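Local coordinates for sensor protein KdpD (Escherichia coli, PDB 4Y2F), which acts as a potassium-sensing histidine kinase of a bacterial two-component system, its GAF domain probably contributing to signal sensing or relay, at residues S31-R36 against R119-F124; Q88-K93 against V102-G107. All blocks are in the same frame, centred on the assembly; numbering follows the deposited sequence.

Interaction 1: S31-R36 against R119-F124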
loop_
_atom_site.group_PDB
_atom_site.type_symbol
_atom_site.label_atom_id
_atom_site.label_comp_id
_atom_site.label_asym_id
_atom_site.label_seq_id
_atom_site.Cartn_x
_atom_site.Cartn_y
_atom_site.Cartn_z
ATOM N N SER A 31 17.414 -4.252 -3.114
ATOM C CA SER A 31 17.957 -4.552 -1.800
ATOM C C SER A 31 17.149 -5.642 -1.097
ATOM O O SER A 31 17.716 -6.610 -0.581
ATOM C CB SER A 31 18.006 -3.265 -0.970
ATOM O OG SER A 31 18.180 -3.542 0.400
ATOM N N THR A 32 15.818 -5.501 -1.067
ATOM C CA THR A 32 14.989 -6.423 -0.299
ATOM C C THR A 32 14.972 -7.813 -0.922
ATOM O O THR A 32 14.938 -8.817 -0.204
ATOM C CB THR A 32 13.561 -5.879 -0.228
ATOM O OG1 THR A 32 13.590 -4.596 0.417
ATOM C CG2 THR A 32 12.629 -6.826 0.518
ATOM N N PHE A 33 14.953 -7.895 -2.258
ATOM C CA PHE A 33 14.762 -9.170 -2.940
ATOM C C PHE A 33 16.022 -9.659 -3.627
ATOM O O PHE A 33 15.963 -10.637 -4.378
ATOM C CB PHE A 33 13.579 -9.079 -3.908
ATOM C CG PHE A 33 12.283 -8.803 -3.210
ATOM C CD1 PHE A 33 11.597 -9.840 -2.595
ATOM C CD2 PHE A 33 11.797 -7.503 -3.100
ATOM C CE1 PHE A 33 10.426 -9.604 -1.916
ATOM C CE2 PHE A 33 10.627 -7.260 -2.415
ATOM C CZ PHE A 33 9.940 -8.315 -1.821
ATOM N N HIS A 34 17.157 -9.010 -3.376
ATOM C CA HIS A 34 18.450 -9.453 -3.909
ATOM C C HIS A 34 18.372 -9.669 -5.414
ATOM O O HIS A 34 18.647 -10.763 -5.933
ATOM C CB HIS A 34 18.904 -10.726 -3.205
ATOM C CG HIS A 34 18.979 -10.581 -1.720
ATOM N ND1 HIS A 34 19.970 -9.860 -1.098
ATOM C CD2 HIS A 34 18.167 -11.041 -0.740
ATOM C CE1 HIS A 34 19.774 -9.893 0.213
ATOM N NE2 HIS A 34 18.684 -10.603 0.451
ATOM N N ALA A 35 17.991 -8.604 -6.113
ATOM C CA ALA A 35 17.614 -8.726 -7.516
ATOM C C ALA A 35 17.945 -7.445 -8.249
ATOM O O ALA A 35 18.065 -6.378 -7.645
ATOM C CB ALA A 35 16.112 -8.986 -7.652
ATOM N N ARG A 36 18.132 -7.555 -9.553
ATOM C CA ARG A 36 18.128 -6.369 -10.393
ATOM C C ARG A 36 16.703 -6.145 -10.873
ATOM O O ARG A 36 15.932 -7.094 -11.050
ATOM C CB ARG A 36 19.064 -6.565 -11.588
ATOM C CG ARG A 36 20.519 -6.885 -11.191
ATOM C CD ARG A 36 21.205 -5.739 -10.437
ATOM N NE ARG A 36 22.469 -6.141 -9.775
ATOM C CZ ARG A 36 23.683 -6.118 -10.339
ATOM N NH1 ARG A 36 23.811 -5.716 -11.602
ATOM N NH2 ARG A 36 24.782 -6.486 -9.641
ATOM N N ARG A 119 4.753 -13.398 -1.849
ATOM C CA ARG A 119 3.682 -12.635 -1.222
ATOM C C ARG A 119 4.183 -11.265 -0.782
ATOM O O ARG A 119 3.474 -10.261 -0.945
ATOM C CB ARG A 119 3.096 -13.421 -0.047
ATOM C CG ARG A 119 2.363 -14.689 -0.495
ATOM C CD ARG A 119 1.586 -15.372 0.632
ATOM N NE ARG A 119 2.428 -15.851 1.728
ATOM C CZ ARG A 119 2.954 -17.073 1.804
ATOM N NH1 ARG A 119 2.770 -17.955 0.827
ATOM N NH2 ARG A 119 3.697 -17.408 2.849
ATOM N N LEU A 120 5.421 -11.193 -0.283
ATOM C CA LEU A 120 5.995 -9.902 0.093
ATOM C C LEU A 120 6.181 -9.022 -1.133
ATOM O O LEU A 120 5.858 -7.821 -1.110
ATOM C CB LEU A 120 7.321 -10.097 0.832
ATOM C CG LEU A 120 7.957 -8.770 1.238
ATOM C CD1 LEU A 120 7.070 -8.023 2.247
ATOM C CD2 LEU A 120 9.331 -9.024 1.831
ATOM N N LEU A 121 6.678 -9.606 -2.229
ATOM C CA LEU A 121 6.891 -8.831 -3.441
ATOM C C LEU A 121 5.577 -8.292 -3.981
ATOM O O LEU A 121 5.532 -7.167 -4.491
ATOM C CB LEU A 121 7.602 -9.696 -4.475
ATOM C CG LEU A 121 7.915 -9.034 -5.826
ATOM C CD1 LEU A 121 8.743 -7.777 -5.666
ATOM C CD2 LEU A 121 8.654 -10.057 -6.708
ATOM N N GLU A 122 4.490 -9.057 -3.854
ATOM C CA GLU A 122 3.205 -8.535 -4.298
ATOM C C GLU A 122 2.805 -7.296 -3.511
ATOM O O GLU A 122 2.275 -6.333 -4.085
ATOM C CB GLU A 122 2.127 -9.602 -4.214
ATOM C CG GLU A 122 0.800 -9.051 -4.689
ATOM C CD GLU A 122 -0.245 -10.104 -4.823
ATOM O OE1 GLU A 122 -0.250 -10.800 -5.857
ATOM O OE2 GLU A 122 -1.049 -10.246 -3.883
ATOM N N THR A 123 3.060 -7.288 -2.204
ATOM C CA THR A 123 2.749 -6.110 -1.408
ATOM C C THR A 123 3.593 -4.928 -1.856
ATOM O O THR A 123 3.091 -3.801 -1.951
ATOM C CB THR A 123 2.981 -6.404 0.069
ATOM O OG1 THR A 123 2.205 -7.550 0.458
ATOM C CG2 THR A 123 2.546 -5.223 0.914
ATOM N N PHE A 124 4.871 -5.168 -2.172
ATOM C CA PHE A 124 5.706 -4.092 -2.702
ATOM C C PHE A 124 5.109 -3.510 -3.982
ATOM O O PHE A 124 5.001 -2.282 -4.122
ATOM C CB PHE A 124 7.133 -4.597 -2.945
ATOM C CG PHE A 124 8.030 -4.490 -1.748
ATOM C CD1 PHE A 124 7.817 -5.278 -0.628
ATOM C CD2 PHE A 124 9.098 -3.603 -1.743
ATOM C CE1 PHE A 124 8.647 -5.173 0.482
ATOM C CE2 PHE A 124 9.933 -3.499 -0.645
ATOM C CZ PHE A 124 9.701 -4.272 0.472
#

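Interaction 2: Q88-K93 against V102-G107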
loop_
_atom_site.group_PDB
_atom_site.type_symbol
_atom_site.label_atom_id
_atom_site.label_comp_id
_atom_site.label_asym_id
_atom_site.label_seq_id
_atom_site.Cartn_x
_atom_site.Cartn_y
_atom_site.Cartn_z
ATOM N N GLN A 88 10.959 -12.343 -13.530
ATOM C CA GLN A 88 9.514 -12.166 -13.498
ATOM C C GLN A 88 9.138 -10.838 -14.143
ATOM O O GLN A 88 9.870 -9.854 -14.044
ATOM C CB GLN A 88 9.001 -12.153 -12.063
ATOM C CG GLN A 88 9.343 -13.408 -11.293
ATOM C CD GLN A 88 8.627 -13.438 -9.976
ATOM O OE1 GLN A 88 9.085 -12.846 -9.016
ATOM N NE2 GLN A 88 7.481 -14.103 -9.930
ATOM N N ILE A 89 7.974 -10.820 -14.800
ATOM C CA ILE A 89 7.382 -9.601 -15.337
ATOM C C ILE A 89 6.093 -9.390 -14.550
ATOM O O ILE A 89 5.154 -10.194 -14.654
ATOM C CB ILE A 89 7.091 -9.722 -16.835
ATOM C CG1 ILE A 89 8.399 -9.882 -17.610
ATOM C CG2 ILE A 89 6.362 -8.486 -17.314
ATOM C CD1 ILE A 89 8.161 -10.030 -19.115
ATOM N N LEU A 90 6.039 -8.316 -13.753
ATOM C CA LEU A 90 4.955 -8.127 -12.782
ATOM C C LEU A 90 4.200 -6.832 -13.042
ATOM O O LEU A 90 4.811 -5.746 -13.054
ATOM C CB LEU A 90 5.503 -8.141 -11.351
ATOM C CG LEU A 90 6.223 -9.442 -11.005
ATOM C CD1 LEU A 90 6.863 -9.301 -9.643
ATOM C CD2 LEU A 90 5.272 -10.629 -11.025
ATOM N N PRO A 91 2.891 -6.878 -13.227
ATOM C CA PRO A 91 2.138 -5.626 -13.355
ATOM C C PRO A 91 2.072 -4.865 -12.040
ATOM O O PRO A 91 1.941 -5.444 -10.958
ATOM C CB PRO A 91 0.750 -6.091 -13.801
ATOM C CG PRO A 91 0.647 -7.501 -13.316
ATOM C CD PRO A 91 2.046 -8.069 -13.401
ATOM N N LEU A 92 2.199 -3.544 -12.146
ATOM C CA LEU A 92 2.023 -2.649 -11.001
ATOM C C LEU A 92 0.569 -2.202 -11.011
ATOM O O LEU A 92 0.208 -1.232 -11.685
ATOM C CB LEU A 92 2.973 -1.466 -11.117
ATOM C CG LEU A 92 4.426 -1.912 -11.272
ATOM C CD1 LEU A 92 5.329 -0.732 -11.593
ATOM C CD2 LEU A 92 4.917 -2.635 -10.011
ATOM N N LYS A 93 -0.277 -2.903 -10.260
ATOM C CA LYS A 93 -1.715 -2.731 -10.353
ATOM C C LYS A 93 -2.279 -2.140 -9.074
ATOM O O LYS A 93 -1.877 -2.516 -7.968
ATOM C CB LYS A 93 -2.422 -4.066 -10.572
ATOM C CG LYS A 93 -1.967 -4.836 -11.768
ATOM C CD LYS A 93 -2.768 -6.121 -11.911
ATOM C CE LYS A 93 -4.197 -5.849 -12.330
ATOM N NZ LYS A 93 -4.879 -7.106 -12.791
ATOM N N VAL A 102 7.093 -4.008 -13.416
ATOM C CA VAL A 102 8.464 -4.172 -12.954
ATOM C C VAL A 102 8.974 -5.524 -13.444
ATOM O O VAL A 102 8.270 -6.542 -13.352
ATOM C CB VAL A 102 8.608 -3.968 -11.431
ATOM C CG1 VAL A 102 7.809 -5.013 -10.650
ATOM C CG2 VAL A 102 10.082 -3.942 -11.016
ATOM N N VAL A 103 10.160 -5.514 -14.029
ATOM C CA VAL A 103 10.874 -6.737 -14.384
ATOM C C VAL A 103 11.871 -6.981 -13.258
ATOM O O VAL A 103 12.649 -6.082 -12.908
ATOM C CB VAL A 103 11.591 -6.594 -15.734
ATOM C CG1 VAL A 103 12.291 -7.910 -16.085
ATOM C CG2 VAL A 103 10.597 -6.216 -16.831
ATOM N N VAL A 104 11.818 -8.172 -12.659
ATOM C CA VAL A 104 12.657 -8.524 -11.509
ATOM C C VAL A 104 13.508 -9.733 -11.883
ATOM O O VAL A 104 12.960 -10.814 -12.140
ATOM C CB VAL A 104 11.809 -8.832 -10.265
ATOM C CG1 VAL A 104 12.700 -9.139 -9.088
ATOM C CG2 VAL A 104 10.874 -7.658 -9.940
ATOM N N GLU A 105 14.829 -9.558 -11.864
ATOM C CA GLU A 105 15.765 -10.638 -12.175
ATOM C C GLU A 105 16.621 -10.920 -10.947
ATOM O O GLU A 105 17.553 -10.157 -10.660
ATOM C CB GLU A 105 16.646 -10.259 -13.363
ATOM C CG GLU A 105 17.460 -11.449 -13.827
ATOM C CD GLU A 105 18.370 -11.118 -14.987
ATOM O OE1 GLU A 105 18.267 -10.001 -15.546
ATOM O OE2 GLU A 105 19.211 -11.981 -15.331
ATOM N N PRO A 106 16.351 -11.991 -10.204
ATOM C CA PRO A 106 17.081 -12.227 -8.953
ATOM C C PRO A 106 18.425 -12.890 -9.194
ATOM O O PRO A 106 18.631 -13.606 -10.175
ATOM C CB PRO A 106 16.153 -13.198 -8.217
ATOM C CG PRO A 106 15.526 -14.006 -9.312
ATOM C CD PRO A 106 15.314 -13.017 -10.447
ATOM N N GLY A 107 19.322 -12.723 -8.234
ATOM C CA GLY A 107 20.559 -13.486 -8.268
ATOM C C GLY A 107 20.318 -14.971 -8.096
ATOM O O GLY A 107 21.069 -15.792 -8.644
#

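Interaction 1: S31-R36 against R119-F124
F33 turns a ring edge to F124, lays one face on L121 and has the largest share of this buried contact. Its CE2 atom sits above the centre of the F124 ring, and CE2 of F33 comes within 3.9 Å of CG of F124. The two planes stand at 84° with centroids 5.1 Å apart, a T-shaped stack in which F33 gives the edge and F124 the face. L121 covers one face of F33: its CD1 lies 4.0 Å from the centroid of the F33 ring, a CH-pi contact displaced toward the rim. The methyl CG2 of T32 lies over the opposite face, so the ring is clamped between a leucine and a threonine. At its far end the ring meets the helix itself, CZ of F33 lying 3.5 Å from CA of L121, while CG of L120 approaches CZ of F33 obliquely at 3.7 Å.

T32 reaches F124 tip to tip, with CG2 of T32 3.9 Å from CZ of F124. That methyl is anti to the backbone N (OG1 at chi1 -60°), which leaves OG1 beside the N, with D4 OD2 as its main hydrogen-bond partner and F28 O as a second.

Further out, helix 4-13 packs D4, L5 and M8 against F124, and L121 touches Q88 and L90 of the sheet. H34, with positive phi, takes the chain out of helix 18-33 toward strand 35-42. The contact thus joins the end of that helix to helix 115-142, the helical packing beside the antiparallel sheet that is characteristic of a GAF domain.

Interaction 2: Q88-K93 against V102-G107
L90 and V102 face each other as a hydrogen-bonded antiparallel pair: L90 N donates a hydrogen bond to V102 O at 2.9 Å, and V102 N donates one to L90 O. Q88 and V104 repeat the pattern, with V104 N to Q88 O at 2.9 Å and an N-H...O angle of 166°. Between them lies the non-hydrogen-bonded pair I89-V103, where CA of V103 leans on Q88 O at 3.3 Å in a CA-H...O contact.

The closest side-chain packing centres on CG1 of V102. It sits between its backbone N and carbonyl carbon (chi1 63°), and it meets CB of L90 at 3.9 Å and CD2 of L92 at 3.8 Å, the L92 and V102 side chains crossing at about a right angle. An alanine at L92 would probably leave CG1 of V102 without its methyl partner and open a gap toward T125 and L132 of helix 115-142. Further along this face, Q88 turns its amide to Q118.

On the other face CG1 of I89 and CG2 of V103 stay 4.3 Å apart, and V103 also packs on M57 and W60. P91 and E105 point away from the partner strand and are partly exposed, the carboxylate of E105 bonded to T58; L90 too is not fully buried.

Four nearly straight backbone bonds therefore set the register of this beta hairpin, while L90 and L92 turn apolar groups to helix 115-142 and Q88 adds one polar tie through Q118.

Both contacts are buried, but interaction 2 lies nearer the centre of the chain and is nested within the loop that interaction 1 closes. Backbone hydrogen bonding holds the strands of interaction 2 together; interaction 1 relies on aromatic and aliphatic side chains to bring two helices together. They meet along the sheet, where strands 35-42 and 97-106 are neighbours: R36 O lies 2.8 Å from E105 N, a probable hydrogen bond, and H34 O pairs similarly with G107 N. L121 supplies a second junction, its CD2 3.5 Å from CD1 of L90, so one leucine of helix 115-142 serves both the helical packing and the sheet face.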